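Local coordinates for fibronectin type III domain-containing protein 5 (Homo sapiens, PDB 4LSD) that acts as a muscle-derived hormone, irisin, thought to mediate benefits of exercise and browning of white fat, and forms a dimer through its fibronectin type III domain, at the interface of chains A and B. Residues are numbered along the deposited sequence; one frame, centred on the assembly and turned at random. Chains: chain A/B, Fibronectin type III domain-containing protein 5.

Contact 1: the interface of chains A and B. Residues chain A 49, 51, 62; chain B 47, 49, 59-60.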
ATOM      1  N   ILE A  49      -1.217   2.380  -3.048  1.00 41.15           N
ATOM      2  CA  ILE A  49      -1.923   1.292  -2.391  1.00 35.42           C
ATOM      3  C   ILE A  49      -3.195   1.010  -3.156  1.00 34.62           C
ATOM      4  O   ILE A  49      -3.911   1.927  -3.527  1.00 36.96           O
ATOM      5  CB  ILE A  49      -2.326   1.630  -0.963  1.00 37.36           C
ATOM      6  CG1 ILE A  49      -1.094   1.982  -0.134  1.00 38.27           C
ATOM      7  CG2 ILE A  49      -3.037   0.431  -0.346  1.00 35.97           C
ATOM      8  CD1 ILE A  49      -1.427   2.516   1.235  1.00 41.92           C
ATOM      9  N   GLU A  51      -6.592  -1.891  -3.269  1.00 33.59           N
ATOM     10  CA  GLU A  51      -7.262  -3.017  -2.633  1.00 28.12           C
ATOM     11  C   GLU A  51      -8.494  -3.249  -3.463  1.00 30.85           C
ATOM     12  O   GLU A  51      -9.184  -2.313  -3.843  1.00 39.81           O
ATOM     13  CB  GLU A  51      -7.645  -2.724  -1.179  1.00 34.24           C
ATOM     14  CG  GLU A  51      -6.461  -2.672  -0.233  1.00 35.98           C
ATOM     15  CD  GLU A  51      -6.879  -2.621   1.225  1.00 46.09           C
ATOM     16  OE1 GLU A  51      -8.073  -2.361   1.483  1.00 53.26           O
ATOM     17  OE2 GLU A  51      -6.017  -2.835   2.110  1.00 49.75           O
ATOM     18  N   TRP A  62       1.060   4.358   6.703  1.00 41.71           N
ATOM     19  CA  TRP A  62       2.044   4.185   7.752  1.00 43.21           C
ATOM     20  C   TRP A  62       3.422   4.705   7.369  1.00 46.10           C
ATOM     21  O   TRP A  62       3.677   5.042   6.215  1.00 41.10           O
ATOM     22  CB  TRP A  62       2.158   2.704   8.058  1.00 48.86           C
ATOM     23  CG  TRP A  62       2.718   1.931   6.885  1.00 53.61           C
ATOM     24  CD1 TRP A  62       4.000   1.478   6.741  1.00 53.04           C
ATOM     25  CD2 TRP A  62       2.032   1.583   5.664  1.00 56.44           C
ATOM     26  NE1 TRP A  62       4.158   0.871   5.511  1.00 54.22           N
ATOM     27  CE2 TRP A  62       2.972   0.922   4.834  1.00 52.64           C
ATOM     28  CE3 TRP A  62       0.721   1.767   5.196  1.00 49.51           C
ATOM     29  CZ2 TRP A  62       2.639   0.448   3.557  1.00 49.66           C
ATOM     30  CZ3 TRP A  62       0.393   1.295   3.928  1.00 47.11           C
ATOM     31  CH2 TRP A  62       1.350   0.642   3.125  1.00 52.18           C
TER
ATOM     32  N   ARG B  47      -4.825  -7.126  -1.859  1.00 33.82           N
ATOM     33  CA  ARG B  47      -4.134  -5.874  -1.607  1.00 33.78           C
ATOM     34  C   ARG B  47      -2.821  -5.797  -2.382  1.00 37.62           C
ATOM     35  O   ARG B  47      -2.072  -6.765  -2.439  1.00 36.22           O
ATOM     36  CB  ARG B  47      -3.859  -5.749  -0.118  1.00 30.24           C
ATOM     37  CG  ARG B  47      -3.148  -4.494   0.268  1.00 33.61           C
ATOM     38  CD  ARG B  47      -3.046  -4.349   1.772  1.00 32.20           C
ATOM     39  NE  ARG B  47      -3.026  -2.935   2.133  1.00 48.05           N
ATOM     40  CZ  ARG B  47      -2.251  -2.426   3.078  1.00 51.53           C
ATOM     41  NH1 ARG B  47      -1.436  -3.224   3.748  1.00 60.93           N
ATOM     42  NH2 ARG B  47      -2.283  -1.127   3.347  1.00 49.98           N
ATOM     43  N   ILE B  49       0.610  -3.226  -2.963  1.00 36.00           N
ATOM     44  CA  ILE B  49       1.367  -2.049  -2.543  1.00 34.31           C
ATOM     45  C   ILE B  49       2.628  -1.819  -3.378  1.00 36.57           C
ATOM     46  O   ILE B  49       3.285  -2.766  -3.793  1.00 36.08           O
ATOM     47  CB  ILE B  49       1.861  -2.203  -1.096  1.00 36.69           C
ATOM     48  CG1 ILE B  49       0.705  -2.513  -0.163  1.00 37.74           C
ATOM     49  CG2 ILE B  49       2.603  -0.949  -0.661  1.00 34.88           C
ATOM     50  CD1 ILE B  49       1.176  -3.091   1.155  1.00 43.93           C
ATOM     51  N   CYS B  59       9.077  -3.743   3.986  1.00 40.58           N
ATOM     52  CA  CYS B  59       7.796  -3.078   3.962  1.00 40.53           C
ATOM     53  C   CYS B  59       6.968  -3.638   5.094  1.00 43.23           C
ATOM     54  O   CYS B  59       6.820  -4.850   5.232  1.00 41.89           O
ATOM     55  CB  CYS B  59       7.093  -3.323   2.627  1.00 41.32           C
ATOM     56  SG  CYS B  59       5.487  -2.507   2.461  1.00 53.89           S
ATOM     57  N   ALA B  60       6.439  -2.746   5.919  1.00 44.19           N
ATOM     58  CA  ALA B  60       5.622  -3.170   7.035  1.00 45.11           C
ATOM     59  C   ALA B  60       4.216  -3.430   6.515  1.00 41.38           C
ATOM     60  O   ALA B  60       3.767  -2.789   5.562  1.00 35.79           O
ATOM     61  CB  ALA B  60       5.600  -2.094   8.107  1.00 42.62           C
TER
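B:Arg47 reaches across the dimer seam and meets A:Glu51 in a salt bridge, NE to the carboxylate OE2 at 3.0 Å. This is charge attraction rather than a directed hydrogen bond, since the N-H of NE points away from the oxygen. Carboxylate and guanidinium planes stand 73° apart, not in the flat, side-on paired form. With CG anti to the backbone N (chi1 180°) and the chain extended as far as NE, B:Arg47 crosses A:Glu51 at a slant, their aliphatic stems touching, CG to CG, at 3.8 Å. Arginine and glutamate suit this place, each joining a charge to an aliphatic stem.

Beyond the bridge, B:Arg47 NH2 approaches the six-membered ring of A:Trp62 at CZ3, 3.7 Å away, the guanidinium tilted 53° to the indole. B:Ile49 CD1, on a branched side chain suited to a strand, gives one guanidinium face an apolar floor and comes 4.2 Å from A:Trp62 CH2. The wide indole reaches on to B:Ala60, whose small methyl lets it come close, CB to A:Trp62 CD1 at 4.1 Å.

On the backbone, A:Ile49 pairs with B:Ile49 and A:Glu51 with B:Arg47, both antiparallel. The patch joins the two central strands of the dimer, and the arginine is required for dimerization.

Contact 2: the interface of chains A and B. Residues chain A 51-54; chain B 44-46.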
ATOM      1  N   GLU A  51      -6.592  -1.891  -3.269  1.00 33.59           N
ATOM      2  CA  GLU A  51      -7.262  -3.017  -2.633  1.00 28.12           C
ATOM      3  C   GLU A  51      -8.494  -3.249  -3.463  1.00 30.85           C
ATOM      4  O   GLU A  51      -9.184  -2.313  -3.843  1.00 39.81           O
ATOM      5  CB  GLU A  51      -7.645  -2.724  -1.179  1.00 34.24           C
ATOM      6  CG  GLU A  51      -6.461  -2.672  -0.233  1.00 35.98           C
ATOM      7  CD  GLU A  51      -6.879  -2.621   1.225  1.00 46.09           C
ATOM      8  OE1 GLU A  51      -8.073  -2.361   1.483  1.00 53.26           O
ATOM      9  OE2 GLU A  51      -6.017  -2.835   2.110  1.00 49.75           O
ATOM     10  N   VAL A  52      -8.757  -4.507  -3.768  1.00 35.39           N
ATOM     11  CA  VAL A  52      -9.898  -4.856  -4.585  1.00 30.47           C
ATOM     12  C   VAL A  52     -10.671  -5.968  -3.886  1.00 35.58           C
ATOM     13  O   VAL A  52     -10.131  -6.648  -3.006  1.00 38.17           O
ATOM     14  CB  VAL A  52      -9.400  -5.267  -5.990  1.00 37.91           C
ATOM     15  CG1 VAL A  52     -10.495  -5.930  -6.796  1.00 39.55           C
ATOM     16  CG2 VAL A  52      -8.909  -4.017  -6.719  1.00 39.99           C
ATOM     17  N   ASN A  53     -11.938  -6.131  -4.263  1.00 35.05           N
ATOM     18  CA  ASN A  53     -12.830  -7.129  -3.681  1.00 37.16           C
ATOM     19  C   ASN A  53     -13.015  -6.863  -2.189  1.00 38.54           C
ATOM     20  O   ASN A  53     -12.913  -7.765  -1.358  1.00 38.71           O
ATOM     21  CB  ASN A  53     -12.284  -8.532  -3.903  1.00 38.86           C
ATOM     22  CG  ASN A  53     -13.385  -9.549  -4.066  1.00 46.13           C
ATOM     23  OD1 ASN A  53     -14.421  -9.249  -4.653  1.00 39.58           O
ATOM     24  ND2 ASN A  53     -13.167 -10.758  -3.568  1.00 43.26           N
ATOM     25  N   THR A  54     -13.292  -5.604  -1.868  1.00 38.36           N
ATOM     26  CA  THR A  54     -13.486  -5.166  -0.494  1.00 39.18           C
ATOM     27  C   THR A  54     -14.603  -4.122  -0.463  1.00 41.95           C
ATOM     28  O   THR A  54     -14.960  -3.553  -1.494  1.00 42.23           O
ATOM     29  CB  THR A  54     -12.191  -4.533   0.043  1.00 35.76           C
ATOM     30  OG1 THR A  54     -12.369  -4.124   1.402  1.00 40.06           O
ATOM     31  CG2 THR A  54     -11.813  -3.317  -0.801  1.00 32.98           C
TER
ATOM     32  N   ARG B  44      -9.922 -13.269  -0.331  1.00 41.67           N
ATOM     33  CA  ARG B  44     -11.074 -12.386  -0.390  1.00 41.15           C
ATOM     34  C   ARG B  44     -10.585 -11.064  -0.956  1.00 38.48           C
ATOM     35  O   ARG B  44     -10.569 -10.864  -2.171  1.00 35.13           O
ATOM     36  CB  ARG B  44     -11.708 -12.187   0.984  1.00 45.17           C
ATOM     37  CG  ARG B  44     -13.087 -11.558   0.903  1.00 58.05           C
ATOM     38  CD  ARG B  44     -13.796 -11.798   2.219  1.00 71.24           C
ATOM     39  NE  ARG B  44     -15.127 -11.208   2.280  1.00 75.01           N
ATOM     40  CZ  ARG B  44     -15.359  -9.936   2.580  1.00 79.44           C
ATOM     41  NH1 ARG B  44     -14.340  -9.124   2.848  1.00 80.14           N
ATOM     42  NH2 ARG B  44     -16.605  -9.479   2.614  1.00 71.74           N
HETATM   43  N   MSE B  45     -10.154 -10.182  -0.068  1.00 37.59           N
HETATM   44  CA  MSE B  45      -9.645  -8.874  -0.444  1.00 34.99           C
HETATM   45  C   MSE B  45      -8.205  -9.003  -0.973  1.00 32.32           C
HETATM   46  O   MSE B  45      -7.351  -9.591  -0.316  1.00 31.67           O
HETATM   47  CB  MSE B  45      -9.705  -7.973   0.797  1.00 35.32           C
HETATM   48  CG  MSE B  45      -9.217  -6.549   0.593  1.00 45.16           C
HETATM   49 SE   MSE B  45      -7.306  -6.374   0.804  1.00 60.01          SE
HETATM   50  CE  MSE B  45      -7.190  -6.626   2.699  1.00 44.32           C
ATOM     51  N   LEU B  46      -7.946  -8.469  -2.161  1.00 32.90           N
ATOM     52  CA  LEU B  46      -6.613  -8.516  -2.759  1.00 30.69           C
ATOM     53  C   LEU B  46      -5.943  -7.151  -2.565  1.00 36.87           C
ATOM     54  O   LEU B  46      -6.432  -6.135  -3.044  1.00 43.32           O
ATOM     55  CB  LEU B  46      -6.727  -8.829  -4.253  1.00 26.61           C
ATOM     56  CG  LEU B  46      -7.674  -9.988  -4.546  1.00 34.93           C
ATOM     57  CD1 LEU B  46      -7.640 -10.279  -6.030  1.00 32.51           C
ATOM     58  CD2 LEU B  46      -7.262 -11.222  -3.753  1.00 32.03           C
TER
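Edge strands of two fibronectin type III domains pair antiparallel here, A:Val52 opposite B:Leu46, at one end of the continuous intersubunit β-sheet that makes irisin a dimer. The ladder bonds are reciprocal: A:Val52 N donates to B:Leu46 O at 2.9 Å, and B:Leu46 N returns a bond to A:Val52 O at 3.0 Å. Beta-branched valine is a natural strand former, and leucine supplies an apolar side chain.

Past the strand end, A:Asn53 continues the pairing with its side chain. Its amide ND2 donates to the backbone carbonyl O of B:Arg44 at 3.0 Å, nearly straight at the hydrogen (166°). The acceptor oxygen lies in the plane of the asparagine amide, whereas the donor sits well above the plane of the arginine carbonyl. Asparagine fits a loop at such a place, since its short side chain carries an N-H group and its backbone accepts the positive phi of 61°.

B:Met45, a selenomethionine, packs against the loop that follows the strand. CG leaves anti to the backbone N (chi1 -180°) and meets A:Thr54 CB at 3.6 Å, the two side chains running alongside and pointing the same way. Bends at the next two torsions carry the selenium to the carboxylate end of A:Glu51, where SE lies 3.8 Å from CD. A long, pliant selenoether (a thioether in natural methionine) can follow both surfaces.

Contact 3: the interface of chains A and B. Residues chain A 45-48; chain B 50-53.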
HETATM    1  N   MSE A  45       9.628  10.134  -3.121  1.00 48.12           N
HETATM    2  CA  MSE A  45       9.170   8.758  -2.957  1.00 43.48           C
HETATM    3  C   MSE A  45       7.675   8.762  -3.297  1.00 44.30           C
HETATM    4  O   MSE A  45       6.936   9.633  -2.829  1.00 43.51           O
HETATM    5  CB  MSE A  45       9.402   8.336  -1.493  1.00 47.16           C
HETATM    6  CG  MSE A  45       9.273   6.835  -1.177  1.00 57.76           C
HETATM    7 SE   MSE A  45       7.494   6.146  -0.812  1.00 71.46          SE
HETATM    8  CE  MSE A  45       7.237   5.305  -2.469  1.00 56.10           C
ATOM      9  N   LEU A  46       7.232   7.806  -4.115  1.00 42.36           N
ATOM     10  CA  LEU A  46       5.816   7.699  -4.517  1.00 42.12           C
ATOM     11  C   LEU A  46       5.234   6.383  -4.023  1.00 43.20           C
ATOM     12  O   LEU A  46       5.667   5.325  -4.468  1.00 38.00           O
ATOM     13  CB  LEU A  46       5.669   7.661  -6.036  1.00 42.89           C
ATOM     14  CG  LEU A  46       6.382   8.674  -6.906  1.00 45.07           C
ATOM     15  CD1 LEU A  46       6.428   8.135  -8.310  1.00 43.40           C
ATOM     16  CD2 LEU A  46       5.670  10.005  -6.832  1.00 46.88           C
ATOM     17  N   ARG A  47       4.252   6.431  -3.130  1.00 45.56           N
ATOM     18  CA  ARG A  47       3.646   5.211  -2.613  1.00 42.57           C
ATOM     19  C   ARG A  47       2.244   4.993  -3.179  1.00 42.42           C
ATOM     20  O   ARG A  47       1.427   5.916  -3.217  1.00 40.21           O
ATOM     21  CB  ARG A  47       3.583   5.258  -1.087  1.00 41.01           C
ATOM     22  CG  ARG A  47       3.037   3.990  -0.465  1.00 48.00           C
ATOM     23  CD  ARG A  47       3.593   3.781   0.938  1.00 48.50           C
ATOM     24  NE  ARG A  47       2.749   4.386   1.959  1.00 54.55           N
ATOM     25  CZ  ARG A  47       3.171   4.736   3.169  1.00 60.26           C
ATOM     26  NH1 ARG A  47       4.441   4.548   3.515  1.00 56.59           N
ATOM     27  NH2 ARG A  47       2.313   5.262   4.040  1.00 48.34           N
ATOM     28  N   PHE A  48       1.976   3.767  -3.623  1.00 40.83           N
ATOM     29  CA  PHE A  48       0.679   3.418  -4.193  1.00 38.72           C
ATOM     30  C   PHE A  48       0.036   2.229  -3.475  1.00 40.61           C
ATOM     31  O   PHE A  48       0.667   1.187  -3.323  1.00 36.36           O
ATOM     32  CB  PHE A  48       0.821   3.054  -5.673  1.00 36.30           C
ATOM     33  CG  PHE A  48       1.497   4.102  -6.494  1.00 44.12           C
ATOM     34  CD1 PHE A  48       2.882   4.086  -6.674  1.00 39.51           C
ATOM     35  CD2 PHE A  48       0.751   5.120  -7.081  1.00 39.53           C
ATOM     36  CE1 PHE A  48       3.512   5.075  -7.428  1.00 40.43           C
ATOM     37  CE2 PHE A  48       1.367   6.110  -7.835  1.00 40.45           C
ATOM     38  CZ  PHE A  48       2.750   6.092  -8.011  1.00 44.67           C
TER
ATOM     39  N   GLN B  50       2.976  -0.564  -3.621  1.00 35.71           N
ATOM     40  CA  GLN B  50       4.223  -0.279  -4.324  1.00 37.51           C
ATOM     41  C   GLN B  50       4.819   1.055  -3.921  1.00 37.49           C
ATOM     42  O   GLN B  50       4.113   1.992  -3.530  1.00 34.80           O
ATOM     43  CB  GLN B  50       4.072  -0.367  -5.850  1.00 36.16           C
ATOM     44  CG  GLN B  50       2.727   0.003  -6.350  1.00 43.59           C
ATOM     45  CD  GLN B  50       2.544  -0.243  -7.834  1.00 54.64           C
ATOM     46  OE1 GLN B  50       3.508  -0.285  -8.614  1.00 48.61           O
ATOM     47  NE2 GLN B  50       1.286  -0.377  -8.244  1.00 50.95           N
ATOM     48  N   GLU B  51       6.142   1.105  -3.961  1.00 33.22           N
ATOM     49  CA  GLU B  51       6.881   2.311  -3.635  1.00 33.66           C
ATOM     50  C   GLU B  51       7.913   2.488  -4.732  1.00 38.22           C
ATOM     51  O   GLU B  51       8.595   1.539  -5.114  1.00 35.54           O
ATOM     52  CB  GLU B  51       7.558   2.188  -2.264  1.00 30.91           C
ATOM     53  CG  GLU B  51       6.594   2.342  -1.118  1.00 36.48           C
ATOM     54  CD  GLU B  51       7.261   2.297   0.234  1.00 50.57           C
ATOM     55  OE1 GLU B  51       8.511   2.258   0.289  1.00 59.64           O
ATOM     56  OE2 GLU B  51       6.525   2.304   1.244  1.00 51.87           O
ATOM     57  N   VAL B  52       7.999   3.698  -5.266  1.00 39.12           N
ATOM     58  CA  VAL B  52       8.953   3.982  -6.325  1.00 36.44           C
ATOM     59  C   VAL B  52       9.896   5.079  -5.826  1.00 40.78           C
ATOM     60  O   VAL B  52       9.476   6.013  -5.129  1.00 41.76           O
ATOM     61  CB  VAL B  52       8.227   4.419  -7.621  1.00 38.15           C
ATOM     62  CG1 VAL B  52       9.182   4.342  -8.805  1.00 39.41           C
ATOM     63  CG2 VAL B  52       7.017   3.517  -7.872  1.00 30.97           C
ATOM     64  N   ASN B  53      11.175   4.940  -6.165  1.00 39.37           N
ATOM     65  CA  ASN B  53      12.216   5.874  -5.748  1.00 38.15           C
ATOM     66  C   ASN B  53      12.495   5.687  -4.272  1.00 41.90           C
ATOM     67  O   ASN B  53      12.411   6.628  -3.475  1.00 37.90           O
ATOM     68  CB  ASN B  53      11.820   7.330  -6.002  1.00 40.19           C
ATOM     69  CG  ASN B  53      11.480   7.596  -7.446  1.00 40.99           C
ATOM     70  OD1 ASN B  53      12.128   7.075  -8.352  1.00 45.41           O
ATOM     71  ND2 ASN B  53      10.466   8.419  -7.670  1.00 46.12           N
TER
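A:Phe48 and B:Gln50 lie opposite each other in the tightly joined part, where two hydrogen bonds link their backbones: A:Phe48 N to B:Gln50 O at 2.8 Å, and B:Gln50 N to A:Phe48 O at 2.9 Å. A second pair follows, in which A:Leu46 and B:Val52 exchange N-H and carbonyl groups. Carbon contacts close over this ladder. A:Phe48 CB touches B:Gln50 CG at 3.7 Å, and the ring, turned 65° from the glutamine amide, sets its CE1 3.9 Å from the B:Val52 methyl CG2. Aromatic and beta-branched residues favour strands, and here a ring carbon can pack on a valine methyl; the aliphatic stem of glutamine adds contact while its amide extends beyond.

The opposite side of the strands is looser and largely charged, with a selenomethionine beside it. A:Arg47 and B:Glu51 lie alongside, pointing the same way, with their planes 24° apart. Because A:Arg47 bends at chi3 (91°), NH1 is turned toward the carboxylate in a long salt bridge, 3.8 Å from OE2. An alanine in place of B:Glu51 would probably deprive A:Arg47 of this acidic partner and of the methylene beside its CD, leaving its guanidinium freer to turn. The selenomethionine A:Met45 borders the same glutamate; the position of its terminal methyl is doubtful, but its SE lies 3.9 Å from B:Glu51 CG.

All three contacts draw on strand 46-52 of each chain, which pairs with its two-fold mate; contact 1 adds strand 58-61 of chain B. Measured between the centres of their C-alpha atoms, contact 1 lies about 12 Å from contact 2 and about 10 Å from contact 3, whereas contacts 2 and 3, at opposite ends, are about 20 Å apart. A:Glu51 belongs to both contact 1 and contact 2. With the chains exchanged, contact 3 contains twins of both: its arginine-glutamate pair repeats that of contact 1, its leucine-valine pair that of contact 2. The sheet thus runs unbroken through both subunits.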